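Local atomic coordinates of two-domain protein containing predicted PHP-like metal-dependent phosphoesterase (Bacteroides vulgatus ATCC 8482, PDB entry 3E38), a protein that is predicted to be a PHP-like metal-dependent phosphoesterase, binds zinc, and may act as a 5'-3' exonuclease on DNA or RNA. Residues 54-59 against 91-96. Sequence-based numbering, arbitrary orientation.
With ZN (zinc ion), chain I; ZN (zinc ion), chain J; ZN (zinc ion), chain H.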
ATOM      1  N   THR B  54      13.166 -16.364  22.337  1.00 30.41           N
ATOM      2  CA  THR B  54      12.926 -16.672  23.726  1.00 26.59           C
ATOM      3  C   THR B  54      11.745 -17.591  23.906  1.00 26.94           C
ATOM      4  O   THR B  54      10.678 -17.170  24.305  1.00 30.43           O
ATOM      5  CB  THR B  54      12.683 -15.387  24.527  1.00 27.85           C
ATOM      6  OG1 THR B  54      11.439 -14.802  24.123  1.00 27.17           O
ATOM      7  CG2 THR B  54      13.828 -14.412  24.331  1.00 27.88           C
ATOM      8  N   GLU B  55      11.989 -18.872  23.670  1.00 29.91           N
ATOM      9  CA  GLU B  55      10.958 -19.907  23.793  1.00 28.51           C
ATOM     10  C   GLU B  55      10.508 -20.054  25.252  1.00 31.49           C
ATOM     11  O   GLU B  55      11.248 -19.803  26.216  1.00 28.69           O
ATOM     12  CB  GLU B  55      11.414 -21.281  23.279  1.00 29.64           C
ATOM     13  CG  GLU B  55      12.130 -21.386  21.898  1.00 30.90           C
ATOM     14  CD  GLU B  55      11.339 -20.989  20.670  1.00 36.45           C
ATOM     15  OE1 GLU B  55      10.160 -20.581  20.761  1.00 23.05           O
ATOM     16  OE2 GLU B  55      11.934 -21.102  19.565  1.00 25.46           O
ATOM     17  N   HIS B  56       9.249 -20.436  25.394  1.00 31.29           N
ATOM     18  CA  HIS B  56       8.711 -20.751  26.703  1.00 30.24           C
ATOM     19  C   HIS B  56       9.459 -21.985  27.160  1.00 30.78           C
ATOM     20  O   HIS B  56       9.679 -22.928  26.387  1.00 26.44           O
ATOM     21  CB  HIS B  56       7.215 -21.116  26.667  1.00 29.01           C
ATOM     22  CG  HIS B  56       6.312 -19.991  26.296  1.00 27.36           C
ATOM     23  ND1 HIS B  56       5.976 -18.987  27.180  1.00 28.25           N
ATOM     24  CD2 HIS B  56       5.644 -19.727  25.152  1.00 26.64           C
ATOM     25  CE1 HIS B  56       5.160 -18.139  26.586  1.00 29.76           C
ATOM     26  NE2 HIS B  56       4.948 -18.560  25.349  1.00 23.14           N
ATOM     27  N   ILE B  57       9.817 -21.969  28.430  1.00 30.42           N
ATOM     28  CA  ILE B  57      10.450 -23.090  29.063  1.00 30.87           C
ATOM     29  C   ILE B  57       9.340 -24.087  29.374  1.00 31.92           C
ATOM     30  O   ILE B  57       9.408 -25.254  28.974  1.00 32.15           O
ATOM     31  CB  ILE B  57      11.201 -22.696  30.395  1.00 30.54           C
ATOM     32  CG1 ILE B  57      12.451 -21.847  30.071  1.00 29.34           C
ATOM     33  CG2 ILE B  57      11.529 -23.953  31.228  1.00 25.40           C
ATOM     34  CD1 ILE B  57      13.592 -22.614  29.367  1.00 28.67           C
ATOM     35  N   GLU B  58       8.283 -23.584  30.009  1.00 28.75           N
ATOM     36  CA  GLU B  58       7.213 -24.448  30.544  1.00 29.43           C
ATOM     37  C   GLU B  58       6.105 -24.783  29.555  1.00 30.79           C
ATOM     38  O   GLU B  58       5.386 -25.745  29.732  1.00 29.58           O
ATOM     39  CB  GLU B  58       6.572 -23.824  31.800  1.00 27.70           C
ATOM     40  CG  GLU B  58       7.532 -23.546  32.942  1.00 27.61           C
ATOM     41  CD  GLU B  58       8.296 -22.263  32.765  1.00 30.12           C
ATOM     42  OE1 GLU B  58       8.233 -21.699  31.658  1.00 30.30           O
ATOM     43  OE2 GLU B  58       8.936 -21.806  33.729  1.00 40.95           O
ATOM     44  N   TYR B  59       5.988 -23.999  28.497  1.00 31.44           N
ATOM     45  CA  TYR B  59       4.910 -24.191  27.549  1.00 29.28           C
ATOM     46  C   TYR B  59       5.384 -24.473  26.138  1.00 27.93           C
ATOM     47  O   TYR B  59       5.805 -23.586  25.410  1.00 26.26           O
ATOM     48  CB  TYR B  59       4.026 -22.957  27.579  1.00 30.11           C
ATOM     49  CG  TYR B  59       2.779 -23.048  26.733  1.00 32.03           C
ATOM     50  CD1 TYR B  59       1.853 -24.054  26.966  1.00 34.04           C
ATOM     51  CD2 TYR B  59       2.504 -22.103  25.740  1.00 31.42           C
ATOM     52  CE1 TYR B  59       0.691 -24.131  26.231  1.00 33.33           C
ATOM     53  CE2 TYR B  59       1.334 -22.159  24.995  1.00 28.95           C
ATOM     54  CZ  TYR B  59       0.436 -23.191  25.250  1.00 40.63           C
ATOM     55  OH  TYR B  59      -0.732 -23.330  24.540  1.00 43.74           O
ATOM     56  N   GLY B  91      18.160 -16.840  24.760  1.00 32.09           N
ATOM     57  CA  GLY B  91      17.227 -16.513  25.824  1.00 32.35           C
ATOM     58  C   GLY B  91      16.068 -17.453  25.829  1.00 33.26           C
ATOM     59  O   GLY B  91      15.896 -18.304  24.909  1.00 29.29           O
ATOM     60  N   SER B  92      15.284 -17.231  26.877  1.00 24.99           N
ATOM     61  CA  SER B  92      14.104 -18.008  27.188  1.00 25.83           C
ATOM     62  C   SER B  92      13.121 -17.255  28.038  1.00 28.34           C
ATOM     63  O   SER B  92      13.459 -16.310  28.793  1.00 27.01           O
ATOM     64  CB  SER B  92      14.471 -19.285  27.975  1.00 31.06           C
ATOM     65  OG  SER B  92      15.323 -20.169  27.241  1.00 27.84           O
ATOM     66  N   GLU B  93      11.908 -17.783  27.962  1.00 29.09           N
ATOM     67  CA  GLU B  93      10.757 -17.265  28.684  1.00 29.87           C
ATOM     68  C   GLU B  93      10.251 -18.184  29.790  1.00 30.34           C
ATOM     69  O   GLU B  93       9.673 -19.252  29.550  1.00 30.26           O
ATOM     70  CB  GLU B  93       9.593 -16.933  27.722  1.00 32.07           C
ATOM     71  CG  GLU B  93       8.531 -16.125  28.469  1.00 26.70           C
ATOM     72  CD  GLU B  93       7.373 -15.719  27.627  1.00 32.39           C
ATOM     73  OE1 GLU B  93       7.148 -16.124  26.442  1.00 30.51           O
ATOM     74  OE2 GLU B  93       6.680 -14.922  28.171  1.00 25.42           O
ATOM     75  N   ILE B  94      10.468 -17.704  31.007  1.00 28.04           N
ATOM     76  CA  ILE B  94      10.054 -18.389  32.254  1.00 30.39           C
ATOM     77  C   ILE B  94       8.617 -17.945  32.383  1.00 32.11           C
ATOM     78  O   ILE B  94       8.313 -16.785  32.618  1.00 30.58           O
ATOM     79  CB  ILE B  94      10.903 -17.996  33.489  1.00 27.62           C
ATOM     80  CG1 ILE B  94      12.387 -18.195  33.208  1.00 27.88           C
ATOM     81  CG2 ILE B  94      10.461 -18.756  34.730  1.00 29.10           C
ATOM     82  CD1 ILE B  94      13.330 -17.428  34.201  1.00 30.44           C
ATOM     83  N   THR B  95       7.761 -18.917  32.128  1.00 33.78           N
ATOM     84  CA  THR B  95       6.345 -18.765  31.994  1.00 29.61           C
ATOM     85  C   THR B  95       5.675 -19.374  33.190  1.00 31.98           C
ATOM     86  O   THR B  95       5.621 -20.590  33.346  1.00 37.54           O
ATOM     87  CB  THR B  95       5.854 -19.527  30.703  1.00 33.66           C
ATOM     88  OG1 THR B  95       6.734 -19.283  29.581  1.00 27.13           O
ATOM     89  CG2 THR B  95       4.442 -19.139  30.350  1.00 31.04           C
ATOM     90  N   ARG B  96       5.192 -18.512  34.056  1.00 26.01           N
ATOM     91  CA  ARG B  96       4.466 -18.939  35.239  1.00 28.42           C
ATOM     92  C   ARG B  96       3.192 -18.127  35.466  1.00 27.81           C
ATOM     93  O   ARG B  96       2.939 -17.140  34.832  1.00 32.21           O
ATOM     94  CB  ARG B  96       5.369 -18.777  36.448  1.00 26.20           C
ATOM     95  CG  ARG B  96       6.662 -19.549  36.306  1.00 29.12           C
ATOM     96  CD  ARG B  96       6.449 -21.050  36.526  1.00 28.63           C
ATOM     97  NE  ARG B  96       7.724 -21.757  36.439  1.00 35.92           N
ATOM     98  CZ  ARG B  96       8.071 -22.772  37.223  1.00 31.19           C
ATOM     99  NH1 ARG B  96       7.261 -23.175  38.187  1.00 31.97           N
ATOM    100  NH2 ARG B  96       9.266 -23.332  37.090  1.00 35.46           N
TER
HETATM  101 ZN    ZN I   5       6.269 -14.674  25.005  1.00 34.62          ZN
HETATM  102 ZN    ZN J   6       3.712 -17.775  23.786  1.00 32.50          ZN
HETATM  103 ZN    ZN H   4       4.541 -14.396  28.093  1.00 40.67          ZN
HETATM  104  O   HOH W   1      14.504 -20.355  23.691  1.00 30.58           O
HETATM  105  O   HOH W   2      10.888 -23.561  34.556  1.00 41.39           O
HETATM  106  O   HOH W   3       5.332 -13.689  26.626  1.00 32.72           O
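H56 and E93 stand side by side on neighbouring parallel strands of a beta-alpha-beta unit, whose connection runs through helix 72-83, and illustrate how strand ends can carry a multinuclear metal site. The backbone pairing is direct: E93 N donates to E55 O, and I57 N donates to E93 O. From CB, which packs against T54 O at 3.6 Å, the E93 side chain rises with CG anti to its backbone N (chi1 -168°). E93 CG passes H56 ND1 at 4.0 Å, and the chain stays extended as far as the carboxylate. There E93 OE1 binds the zinc shared with H24, H26 and D194, whereas E93 OE2 binds a second zinc, shared with H102 and H137, at 2.2 Å. One water bridges these two ions. H56 NE2 holds a third zinc at 2.1 Å, together with D31 and H196, in line with the trinuclear sites of the PHP family.

Second-shell T95 helps to set the rotation of the imidazole, whose NE2 is held by zinc: H56 ND1 donates in the ring plane to T95 OG1, which in turn donates to E93 O. That carbonyl is thus gripped from opposite faces, by T95 OG1 and by I57 N.

Beyond the metals, E58 bends at chi2 (81°) and clasps the strand end with both oxygens. E58 OE1 accepts from T95 N at 2.9 Å, met from above the carboxylate plane, and E58 OE2 forms a salt bridge with R96 NE at 3.0 Å. The carboxylate and guanidinium planes are steeply inclined, 78° apart. An alanine here would probably leave T95 N without this acceptor and R96 NE without this carboxylate. R96 NH2 also bonds Q116 O, and a water that accepts from R96 NH2 donates to E58 OE2 at 2.8 Å.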